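Local coordinates for protein NUDIX hydrolase (Nitrosomonas europaea, PDB 2B0V) that probably hydrolyses nucleoside di- and triphosphates and thiamine diphosphate with the help of magnesium, as a Nudix hydrolase of the NudJ subfamily, at residues T10-I15 with Y84-F89; L35-G40 with P127-C132; T60-L65 with G91-F96; E67-I72 with L144-Y149. One frame throughout, in Å; residues are numbered along the deposited sequence. Where two conformers were deposited one is given.

Contact 1 of 4, residues T10-I15 with Y84-F89; sequences TVAAVI and YLRFTF
Ala12 places its CB over the centre of the Arg86 guanidinium, 3.4 Å from CZ, so one face of the flat cation rests on a methyl group. Arg86 CG stands anti to the backbone N (chi1 173°), and the side chain lies on the face of the sheet that carries Thr10, Ala12 and Thr88. The bend at chi3 (-106°) then sets NE where it donates to a water, 3.0 Å from the water O. The same water lies 3.0 Å from Thr10 OG1, at the guanidinium edge. NH1 and NH2 are held by Gln37 OE1 and Asn36 OD1, and these bonds would fix the plane of the group. Thr10 also lays CG2 obliquely against Tyr84, 3.7 Å from CD1.

The backbones form a parallel pair of strands, crossing at 30°, in the central sheet of the Nudix fold. Five hydrogen bonds run between them, from Thr10 N to Leu85 O (2.9 Å) through to Val14 N to Phe89 O (2.8 Å). On the face of Val11, Ala13, Phe87 and Phe89, side chains meet helix 48-60, while Arg86 and Thr88 touch helix 128-137 from the other. Farther along, Val14 CG2 comes within 3.8 Å of Thr88 CG2, and the carbonyl O of Thr10 approaches the edge of the Phe87 ring, near its plane.

Contact 2 of 4, residues L35-G40 with P127-C132; sequences LNQPAG and PLVMQC
The flat amide of Gln37 meets Val129 with its edge: the CA and O atoms of Val129 both lie close to the amide plane. NE2 donates to Val129 O at 3.0 Å with an N-H...O angle of 167°. The acceptor is near the plane of the donor group, and the donor lies in the carbonyl plane, on a lone pair, so the bond is nearly straight and well placed at both ends. Beside it, Gln37 OE1 is 3.4 Å from Val129 CA. Val129 CG1 stands off one side of the amide plane, 3.9 Å from NE2, and Cys132 CB stands off the other, 4.4 Å from NE2.

The second flat group, the Asn36 amide, touches with OD1 alone, 3.4 Å from Val129 CG2, and this methyl lies well out of the amide plane. The same methyl is 3.6 Å from Leu35 O, so CG2 packs against two carbonyl oxygens while CG1 packs beside the Gln37 amide. A bend at chi2 of Gln37 (80°) turns CD toward the helix, and the two side chains slide past each other in opposite directions. Asn36 ND2 donates to Glu26 OE2, and both amide oxygens accept from Arg86, so these buried polar ends are satisfied.

The contact seats helix 128-137 on the bend between strands 34-36 and 39-41, just where Gly40 opens the sequence pattern of the Nudix box. This helix covers the sheet on the face away from the Nudix helix 48-60, an arrangement typical of the alpha/beta/alpha sandwich of Nudix hydrolases.

Contact 3 of 4, residues T60-L65 with G91-F96; sequences TGHSFL and GQVVSF
His62 and Phe96 face each other at the open end of the long antiparallel hairpin of strands 62-77 and 82-96, directly after the Nudix helix 48-60, which the chain leaves through Gly61 with positive phi. The two rings form an offset stack with centroids 4.3 Å apart and planes at 24°. Phe96 CD1 sits over one face of the imidazole, displaced toward its rim and 3.3 Å from His62 CE1, and Phe96 CB adds a CH-pi contact over the imidazole face.

Thr60 holds the histidine ring at its edge. His62 ND1 donates to Thr60 O at 2.9 Å and also reaches Thr60 OG1, while the backbone N of His62 bonds to the same OG1, making an ST turn at the helix end.

Farther along, Leu65 and Gln92 form a hydrogen-bonded pair, with Leu65 N to Gln92 O at 2.8 Å and 174°. Phe64 CG is anti to the backbone N (chi1 -176°), and the ring leans over the partner strand with CE1 3.4 Å from Gly91 CA; the side chain also packs on Ala13, Ile15 and helix 48-60. On the opposite face Leu65 CB meets Val94 CG1 at 3.9 Å. Ser63 OG and Ser95 OG are modelled 2.4 Å apart, a doubtful value, since Ser63 has two conformers.

Two acceptors of Thr60 converge on the N-H of ND1, which would help restrain the imidazole's rotation and keep its face toward Phe96, linking the end of helix 48-60 to the end of strand 82-96.

Contact 4 of 4, residues E67-I72 with L144-Y149; sequences EVLTGI and LDILQY. With NA (sodium ion), chain C.
Leu144 turns CG anti to its own carbonyl carbon (chi1 -63°), beside the backbone N, and an anti chi2 (170°) places CD1 3.5 Å from Glu67 O, against the backbone of segment 67-72, on strand 62-77. Packing beside it, Leu144 CG is 3.4 Å from Glu67 O, and Leu144 CD2 is 3.6 Å from Val68 C. Leu69 CG takes the position anti to its backbone N (chi1 -179°); its CD2 meets Ile146 CD1 at 4.1 Å, the two side chains crossing at about a right angle.

No direct hydrogen bond spans the contact. A water does it instead, donating to Glu67 O at 2.8 Å and accepting from Leu144 N at 3.0 Å. Leu144 opens a 3-10 turn, closed by Leu147 N to Leu144 O.

Beyond the turn, Gln148 OE1 binds a sodium ion at 2.4 Å. Four waters supply the other ligands in the model: three of them also bond to Asp145 O, Leu147 O and Gln148 NE2, so the ion is held mostly through a water shell around this tail. Gln148 NE2 donates to Tyr149 O as well, which would steady the amide that presents OE1.

The strand is irregular here. Glu67 and Val68 both face Ser90, and Thr70 and Gly71 both face Thr88, giving two classic beta bulges. Strand 62-77 lies between strands 82-96 and 142-143, and the turn that follows strand 142-143 folds over toward helix 48-60, with Leu144 on Ile49, and Leu147 on Ile48 and Ile49; Leu144 also touches Phe89 of strand 82-96.

Contacts 1 and 2 are buried, with centres 8 Å apart, and share one polar cluster in which Arg86 of contact 1 joins the amides of contact 2. Contact 3 is partly buried and contact 4 lies at the surface. Strand 82-96 serves contacts 1 and 3, and strand 62-77 serves contacts 3 and 4; Gln92 NE2 bonding to Glu67 OE2 at 2.8 Å connects these last two. Backbone pairing dominates contacts 1 and 3, parallel in one and antiparallel in the other. Contact 2 has one direct hydrogen bond, from a side chain to a helix carbonyl, plus the packing of Val129, whereas contact 4 relies on apolar packing and a bridging water.

Contact 1 of 4, residues T10-I15 with Y84-F89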
# COMPACT_ATOMS: atom_id res chain seq x y z
N THR A 10 8.58 -4.40 2.03
CA THR A 10 7.19 -4.06 2.30
C THR A 10 6.48 -3.99 0.95
O THR A 10 7.12 -3.93 -0.13
CB THR A 10 7.02 -2.67 2.99
OG1 THR A 10 7.60 -1.66 2.15
CG2 THR A 10 7.73 -2.67 4.37
N VAL A 11 5.17 -3.92 1.02
CA VAL A 11 4.34 -3.81 -0.19
C VAL A 11 3.27 -2.73 0.03
O VAL A 11 2.91 -2.45 1.18
CB VAL A 11 3.64 -5.14 -0.52
CG1 VAL A 11 4.67 -6.19 -0.89
CG2 VAL A 11 2.75 -5.58 0.68
N ALA A 12 2.79 -2.15 -1.05
CA ALA A 12 1.75 -1.14 -0.96
C ALA A 12 0.94 -1.14 -2.23
O ALA A 12 1.46 -1.49 -3.29
CB ALA A 12 2.38 0.23 -0.74
N ALA A 13 -0.34 -0.78 -2.14
CA ALA A 13 -1.24 -0.80 -3.28
C ALA A 13 -1.78 0.57 -3.57
O ALA A 13 -2.33 1.23 -2.66
CB ALA A 13 -2.44 -1.76 -2.99
N VAL A 14 -1.66 0.98 -4.85
CA VAL A 14 -2.30 2.16 -5.37
C VAL A 14 -3.57 1.70 -6.06
O VAL A 14 -3.52 1.02 -7.09
CB VAL A 14 -1.38 2.96 -6.35
CG1 VAL A 14 -2.15 4.14 -6.97
CG2 VAL A 14 -0.13 3.48 -5.60
N ILE A 15 -4.71 2.04 -5.44
CA ILE A 15 -6.02 1.60 -5.95
C ILE A 15 -6.82 2.85 -6.29
O ILE A 15 -7.26 3.56 -5.39
CB ILE A 15 -6.77 0.77 -4.87
CG1 ILE A 15 -5.97 -0.50 -4.53
CG2 ILE A 15 -8.18 0.37 -5.39
CD1 ILE A 15 -6.26 -1.03 -3.11
N TYR A 84 13.77 0.48 4.24
CA TYR A 84 12.66 -0.24 3.66
C TYR A 84 12.86 -0.36 2.16
O TYR A 84 13.48 0.52 1.55
CB TYR A 84 11.35 0.53 3.88
CG TYR A 84 10.93 0.63 5.32
CD1 TYR A 84 10.20 -0.41 5.92
CD2 TYR A 84 11.27 1.75 6.08
CE1 TYR A 84 9.80 -0.31 7.28
CE2 TYR A 84 10.87 1.85 7.43
CZ TYR A 84 10.15 0.82 8.01
OH TYR A 84 9.79 0.94 9.33
N LEU A 85 12.33 -1.45 1.61
CA LEU A 85 12.22 -1.61 0.18
C LEU A 85 10.73 -1.88 -0.10
O LEU A 85 10.22 -2.99 0.16
CB LEU A 85 13.10 -2.79 -0.26
CG LEU A 85 13.28 -2.95 -1.75
CD1 LEU A 85 13.97 -1.75 -2.43
CD2 LEU A 85 14.12 -4.24 -1.98
N ARG A 86 10.04 -0.85 -0.63
CA ARG A 86 8.60 -0.90 -0.79
C ARG A 86 8.25 -1.19 -2.22
O ARG A 86 8.48 -0.35 -3.10
CB ARG A 86 7.96 0.44 -0.41
CG ARG A 86 6.44 0.50 -0.72
CD ARG A 86 5.88 1.96 -0.52
NE ARG A 86 5.10 2.05 0.72
CZ ARG A 86 3.99 2.77 0.91
NH1 ARG A 86 3.47 3.52 -0.04
NH2 ARG A 86 3.38 2.70 2.08
N PHE A 87 7.69 -2.38 -2.47
CA PHE A 87 7.19 -2.71 -3.83
C PHE A 87 5.77 -2.24 -3.92
O PHE A 87 4.95 -2.71 -3.15
CB PHE A 87 7.17 -4.21 -4.01
CG PHE A 87 8.56 -4.81 -4.16
CD1 PHE A 87 9.02 -5.21 -5.43
CD2 PHE A 87 9.40 -4.96 -3.03
CE1 PHE A 87 10.33 -5.76 -5.58
CE2 PHE A 87 10.72 -5.50 -3.16
CZ PHE A 87 11.17 -5.90 -4.43
N THR A 88 5.48 -1.36 -4.90
CA THR A 88 4.15 -0.73 -4.97
C THR A 88 3.50 -1.23 -6.25
O THR A 88 4.12 -1.24 -7.31
CB THR A 88 4.31 0.79 -5.03
OG1 THR A 88 5.09 1.21 -3.90
CG2 THR A 88 2.96 1.43 -4.96
N PHE A 89 2.24 -1.64 -6.12
CA PHE A 89 1.48 -2.17 -7.26
C PHE A 89 0.21 -1.37 -7.46
O PHE A 89 -0.36 -0.87 -6.47
CB PHE A 89 1.08 -3.63 -6.99
CG PHE A 89 2.26 -4.51 -6.81
CD1 PHE A 89 2.81 -5.16 -7.90
CD2 PHE A 89 2.83 -4.68 -5.53
CE1 PHE A 89 3.93 -5.98 -7.73
CE2 PHE A 89 3.92 -5.49 -5.35
CZ PHE A 89 4.48 -6.14 -6.44
O HOH W 1 5.98 0.63 3.20

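Contact 2 of 4, residues L35-G40 with P127-C132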
# COMPACT_ATOMS: atom_id res chain seq x y z
N LEU A 35 -2.35 8.80 7.41
CA LEU A 35 -2.91 8.32 6.13
C LEU A 35 -1.85 7.52 5.35
O LEU A 35 -0.67 7.91 5.27
CB LEU A 35 -3.31 9.55 5.31
CG LEU A 35 -4.16 9.29 4.07
CD1 LEU A 35 -5.55 8.78 4.51
CD2 LEU A 35 -4.25 10.60 3.24
N ASN A 36 -2.27 6.44 4.71
CA ASN A 36 -1.31 5.58 4.00
C ASN A 36 -2.04 4.76 2.94
O ASN A 36 -3.26 4.59 2.99
CB ASN A 36 -0.63 4.63 5.01
CG ASN A 36 0.68 4.00 4.50
OD1 ASN A 36 1.20 4.34 3.44
ND2 ASN A 36 1.25 3.11 5.32
N GLN A 37 -1.31 4.26 1.95
CA GLN A 37 -1.87 3.17 1.13
C GLN A 37 -2.09 1.93 2.02
O GLN A 37 -1.40 1.79 3.04
CB GLN A 37 -0.89 2.78 0.03
CG GLN A 37 -0.88 3.67 -1.19
CD GLN A 37 -0.06 4.95 -0.92
OE1 GLN A 37 0.89 4.97 -0.11
NE2 GLN A 37 -0.39 6.00 -1.66
N PRO A 38 -2.98 1.00 1.61
CA PRO A 38 -2.98 -0.34 2.19
C PRO A 38 -1.58 -0.92 1.97
O PRO A 38 -1.07 -0.89 0.84
CB PRO A 38 -3.98 -1.09 1.30
CG PRO A 38 -4.92 -0.05 0.88
CD PRO A 38 -3.97 1.12 0.53
N ALA A 39 -0.91 -1.35 3.03
CA ALA A 39 0.55 -1.63 2.92
C ALA A 39 0.96 -2.45 4.10
O ALA A 39 0.24 -2.49 5.08
CB ALA A 39 1.38 -0.32 2.94
N GLY A 40 2.09 -3.10 4.01
CA GLY A 40 2.64 -3.82 5.16
C GLY A 40 3.87 -4.62 4.81
O GLY A 40 4.34 -4.59 3.68
N PRO A 127 6.76 10.05 3.28
CA PRO A 127 6.77 10.75 2.01
C PRO A 127 6.37 9.88 0.81
O PRO A 127 6.01 10.42 -0.26
CB PRO A 127 8.23 11.23 1.88
CG PRO A 127 8.70 11.31 3.28
CD PRO A 127 8.10 10.09 3.91
N LEU A 128 6.39 8.55 0.98
CA LEU A 128 6.03 7.64 -0.11
C LEU A 128 4.55 7.61 -0.44
O LEU A 128 4.16 7.19 -1.55
CB LEU A 128 6.53 6.22 0.17
CG LEU A 128 8.01 6.02 0.49
CD1 LEU A 128 8.23 4.53 0.36
CD2 LEU A 128 8.95 6.83 -0.44
N VAL A 129 3.73 8.05 0.52
CA VAL A 129 2.28 8.04 0.29
C VAL A 129 2.01 8.92 -0.91
O VAL A 129 1.29 8.53 -1.85
CB VAL A 129 1.51 8.54 1.52
CG1 VAL A 129 0.04 8.55 1.23
CG2 VAL A 129 1.77 7.60 2.69
N MSE A 130 2.58 10.13 -0.89
CA MSE A 130 2.38 11.02 -2.01
C MSE A 130 3.18 10.58 -3.24
O MSE A 130 2.67 10.61 -4.37
CB MSE A 130 2.76 12.47 -1.59
CG MSE A 130 2.35 13.53 -2.56
SE MSE A 130 0.40 13.84 -2.38
CE MSE A 130 0.01 12.98 -4.04
N GLN A 131 4.42 10.16 -3.02
CA GLN A 131 5.29 9.83 -4.18
C GLN A 131 4.71 8.69 -5.00
O GLN A 131 4.73 8.74 -6.26
CB GLN A 131 6.72 9.48 -3.74
CG GLN A 131 7.70 9.39 -4.94
CD GLN A 131 7.76 10.70 -5.71
OE1 GLN A 131 7.51 10.76 -6.92
NE2 GLN A 131 8.00 11.77 -5.00
N CYS A 132 4.21 7.65 -4.33
CA CYS A 132 3.64 6.46 -5.02
C CYS A 132 2.47 6.87 -5.92
O CYS A 132 2.29 6.40 -7.04
CB CYS A 132 3.25 5.38 -3.98
SG CYS A 132 4.68 4.63 -3.10

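Contact 3 of 4, residues T60-L65 with G91-F96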
# COMPACT_ATOMS: atom_id res chain seq x y z
N THR A 60 -8.34 -3.31 4.41
CA THR A 60 -9.50 -2.62 3.85
C THR A 60 -10.77 -3.44 3.70
O THR A 60 -11.84 -2.86 3.45
CB THR A 60 -9.22 -2.00 2.47
OG1 THR A 60 -9.24 -3.03 1.47
CG2 THR A 60 -7.90 -1.28 2.45
N GLY A 61 -10.67 -4.77 3.80
CA GLY A 61 -11.83 -5.64 3.58
C GLY A 61 -12.24 -5.77 2.12
O GLY A 61 -13.24 -6.40 1.78
N HIS A 62 -11.43 -5.21 1.22
CA HIS A 62 -11.61 -5.41 -0.22
C HIS A 62 -10.62 -6.45 -0.77
O HIS A 62 -9.46 -6.43 -0.40
CB HIS A 62 -11.28 -4.09 -0.92
CG HIS A 62 -12.22 -2.96 -0.62
ND1 HIS A 62 -12.27 -2.32 0.60
CD2 HIS A 62 -13.16 -2.37 -1.40
CE1 HIS A 62 -13.20 -1.38 0.56
NE2 HIS A 62 -13.71 -1.36 -0.66
N SER A 63 -11.06 -7.29 -1.68
CA SER A 63 -10.11 -8.18 -2.37
C SER A 63 -9.47 -7.44 -3.56
O SER A 63 -10.10 -6.64 -4.25
CB SER A 63 -10.83 -9.47 -2.82
OG SER A 63 -11.90 -9.14 -3.66
N PHE A 64 -8.18 -7.74 -3.80
CA PHE A 64 -7.40 -7.00 -4.79
C PHE A 64 -7.00 -7.89 -5.95
O PHE A 64 -6.68 -9.09 -5.77
CB PHE A 64 -6.15 -6.50 -4.07
CG PHE A 64 -5.22 -5.61 -4.90
CD1 PHE A 64 -5.65 -4.41 -5.44
CD2 PHE A 64 -3.88 -5.96 -5.07
CE1 PHE A 64 -4.73 -3.55 -6.14
CE2 PHE A 64 -2.98 -5.10 -5.77
CZ PHE A 64 -3.42 -3.92 -6.29
N LEU A 65 -7.02 -7.29 -7.15
CA LEU A 65 -6.49 -7.90 -8.36
C LEU A 65 -5.31 -7.07 -8.86
O LEU A 65 -5.51 -6.02 -9.47
CB LEU A 65 -7.59 -7.93 -9.43
CG LEU A 65 -7.43 -8.83 -10.65
CD1 LEU A 65 -7.69 -10.28 -10.29
CD2 LEU A 65 -8.43 -8.39 -11.73
N GLY A 91 -3.81 -1.87 -9.06
CA GLY A 91 -4.76 -2.87 -9.50
C GLY A 91 -6.17 -2.47 -9.15
O GLY A 91 -6.43 -1.33 -8.70
N GLN A 92 -7.08 -3.41 -9.37
CA GLN A 92 -8.49 -3.20 -9.04
C GLN A 92 -8.88 -3.83 -7.74
O GLN A 92 -8.31 -4.86 -7.32
CB GLN A 92 -9.35 -3.84 -10.10
CG GLN A 92 -9.15 -3.34 -11.51
CD GLN A 92 -10.06 -4.08 -12.48
OE1 GLN A 92 -11.28 -4.13 -12.29
NE2 GLN A 92 -9.47 -4.67 -13.53
N VAL A 93 -9.93 -3.27 -7.13
CA VAL A 93 -10.61 -3.98 -6.09
C VAL A 93 -11.81 -4.68 -6.74
O VAL A 93 -12.48 -4.09 -7.58
CB VAL A 93 -10.96 -3.09 -4.87
CG1 VAL A 93 -9.69 -2.91 -3.99
CG2 VAL A 93 -11.60 -1.77 -5.28
N VAL A 94 -12.03 -5.94 -6.37
CA VAL A 94 -13.01 -6.78 -7.05
C VAL A 94 -14.07 -7.39 -6.12
O VAL A 94 -14.94 -8.09 -6.57
CB VAL A 94 -12.34 -7.92 -7.82
CG1 VAL A 94 -11.41 -7.37 -8.89
CG2 VAL A 94 -11.58 -8.85 -6.86
N SER A 95 -13.94 -7.16 -4.81
CA SER A 95 -15.04 -7.45 -3.86
C SER A 95 -14.88 -6.63 -2.59
O SER A 95 -13.81 -6.14 -2.27
CB SER A 95 -15.04 -8.94 -3.46
OG SER A 95 -14.03 -9.17 -2.50
N PHE A 96 -15.98 -6.48 -1.88
CA PHE A 96 -15.94 -5.80 -0.59
C PHE A 96 -16.95 -6.47 0.31
O PHE A 96 -18.07 -6.74 -0.11
CB PHE A 96 -16.32 -4.34 -0.75
CG PHE A 96 -16.47 -3.61 0.57
CD1 PHE A 96 -15.43 -3.60 1.49
CD2 PHE A 96 -17.64 -2.96 0.89
CE1 PHE A 96 -15.51 -2.93 2.71
CE2 PHE A 96 -17.76 -2.29 2.14
CZ PHE A 96 -16.68 -2.29 3.05

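Contact 4 of 4, residues E67-I72 with L144-Y149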
# COMPACT_ATOMS: atom_id res chain seq x y z
N GLU A 67 -2.46 -5.55 -11.08
CA GLU A 67 -2.35 -5.41 -12.54
C GLU A 67 -0.93 -5.09 -13.02
O GLU A 67 -0.48 -5.62 -14.03
CB GLU A 67 -3.33 -4.37 -13.03
CG GLU A 67 -4.81 -4.77 -12.72
CD GLU A 67 -5.82 -3.72 -13.15
OE1 GLU A 67 -5.71 -2.55 -12.75
OE2 GLU A 67 -6.75 -4.09 -13.89
N VAL A 68 -0.28 -4.13 -12.34
CA VAL A 68 1.08 -3.64 -12.68
C VAL A 68 1.88 -3.31 -11.43
O VAL A 68 1.29 -3.05 -10.36
CB VAL A 68 1.06 -2.36 -13.55
CG1 VAL A 68 0.46 -2.62 -14.93
CG2 VAL A 68 0.35 -1.18 -12.84
N LEU A 69 3.20 -3.30 -11.60
CA LEU A 69 4.12 -2.71 -10.64
C LEU A 69 4.21 -1.24 -11.00
O LEU A 69 4.33 -0.89 -12.20
CB LEU A 69 5.48 -3.37 -10.80
CG LEU A 69 6.58 -2.91 -9.88
CD1 LEU A 69 6.29 -3.47 -8.47
CD2 LEU A 69 7.89 -3.47 -10.48
N THR A 70 4.18 -0.37 -10.00
CA THR A 70 4.32 1.06 -10.28
C THR A 70 5.66 1.63 -9.85
O THR A 70 6.08 2.67 -10.39
CB THR A 70 3.20 1.91 -9.66
OG1 THR A 70 3.17 1.70 -8.25
CG2 THR A 70 1.85 1.53 -10.27
N GLY A 71 6.32 1.01 -8.87
CA GLY A 71 7.64 1.47 -8.47
C GLY A 71 8.16 0.68 -7.29
O GLY A 71 7.39 0.01 -6.60
N ILE A 72 9.49 0.72 -7.11
CA ILE A 72 10.12 0.12 -5.93
C ILE A 72 10.94 1.19 -5.25
O ILE A 72 11.80 1.79 -5.88
CB ILE A 72 11.05 -1.03 -6.39
CG1 ILE A 72 10.23 -2.06 -7.19
CG2 ILE A 72 11.74 -1.70 -5.15
CD1 ILE A 72 11.11 -3.15 -7.88
N LEU A 144 3.93 -7.10 -14.12
CA LEU A 144 4.08 -7.92 -12.88
C LEU A 144 5.18 -8.97 -13.01
O LEU A 144 5.83 -9.34 -12.00
CB LEU A 144 2.78 -8.64 -12.56
CG LEU A 144 1.64 -7.66 -12.25
CD1 LEU A 144 0.34 -8.44 -12.16
CD2 LEU A 144 1.92 -6.86 -10.94
N ASP A 145 5.37 -9.45 -14.23
CA ASP A 145 6.32 -10.56 -14.42
C ASP A 145 7.80 -10.15 -14.44
O ASP A 145 8.68 -10.99 -14.70
CB ASP A 145 5.86 -11.48 -15.57
CG ASP A 145 6.15 -10.94 -16.91
OD1 ASP A 145 6.44 -9.74 -17.04
OD2 ASP A 145 6.11 -11.75 -17.88
N ILE A 146 8.07 -8.88 -14.11
CA ILE A 146 9.41 -8.50 -13.66
C ILE A 146 9.84 -9.40 -12.48
O ILE A 146 11.03 -9.79 -12.37
CB ILE A 146 9.46 -7.02 -13.22
CG1 ILE A 146 9.44 -6.15 -14.46
CG2 ILE A 146 10.78 -6.76 -12.51
CD1 ILE A 146 9.24 -4.66 -14.21
N LEU A 147 8.86 -9.74 -11.64
CA LEU A 147 9.11 -10.51 -10.42
C LEU A 147 8.97 -11.97 -10.75
O LEU A 147 7.99 -12.35 -11.41
CB LEU A 147 8.05 -10.14 -9.38
CG LEU A 147 8.34 -8.90 -8.54
CD1 LEU A 147 7.05 -8.45 -7.84
CD2 LEU A 147 9.43 -9.25 -7.55
N GLN A 148 9.92 -12.78 -10.31
CA GLN A 148 9.82 -14.25 -10.47
C GLN A 148 9.89 -14.86 -9.10
O GLN A 148 10.94 -14.73 -8.45
CB GLN A 148 10.95 -14.80 -11.34
CG GLN A 148 10.79 -16.35 -11.49
CD GLN A 148 9.53 -16.73 -12.22
OE1 GLN A 148 9.35 -16.39 -13.39
NE2 GLN A 148 8.61 -17.41 -11.53
N TYR A 149 8.83 -15.53 -8.68
CA TYR A 149 8.78 -16.15 -7.36
C TYR A 149 9.01 -17.64 -7.51
O TYR A 149 8.54 -18.25 -8.45
CB TYR A 149 7.39 -15.94 -6.75
CG TYR A 149 7.18 -16.55 -5.39
CD1 TYR A 149 8.00 -16.20 -4.32
CD2 TYR A 149 6.13 -17.47 -5.16
CE1 TYR A 149 7.79 -16.76 -3.05
CE2 TYR A 149 5.91 -18.02 -3.89
CZ TYR A 149 6.73 -17.66 -2.86
OH TYR A 149 6.52 -18.21 -1.61
NA NA C . 7.39 -15.72 -14.51
O HOH W 2 1.45 -6.70 -15.70
O HOH W 3 8.69 -13.68 -15.06
O HOH W 4 6.51 -14.22 -12.64
O HOH W 5 6.19 -17.60 -13.28
O HOH W 6 5.52 -15.19 -15.81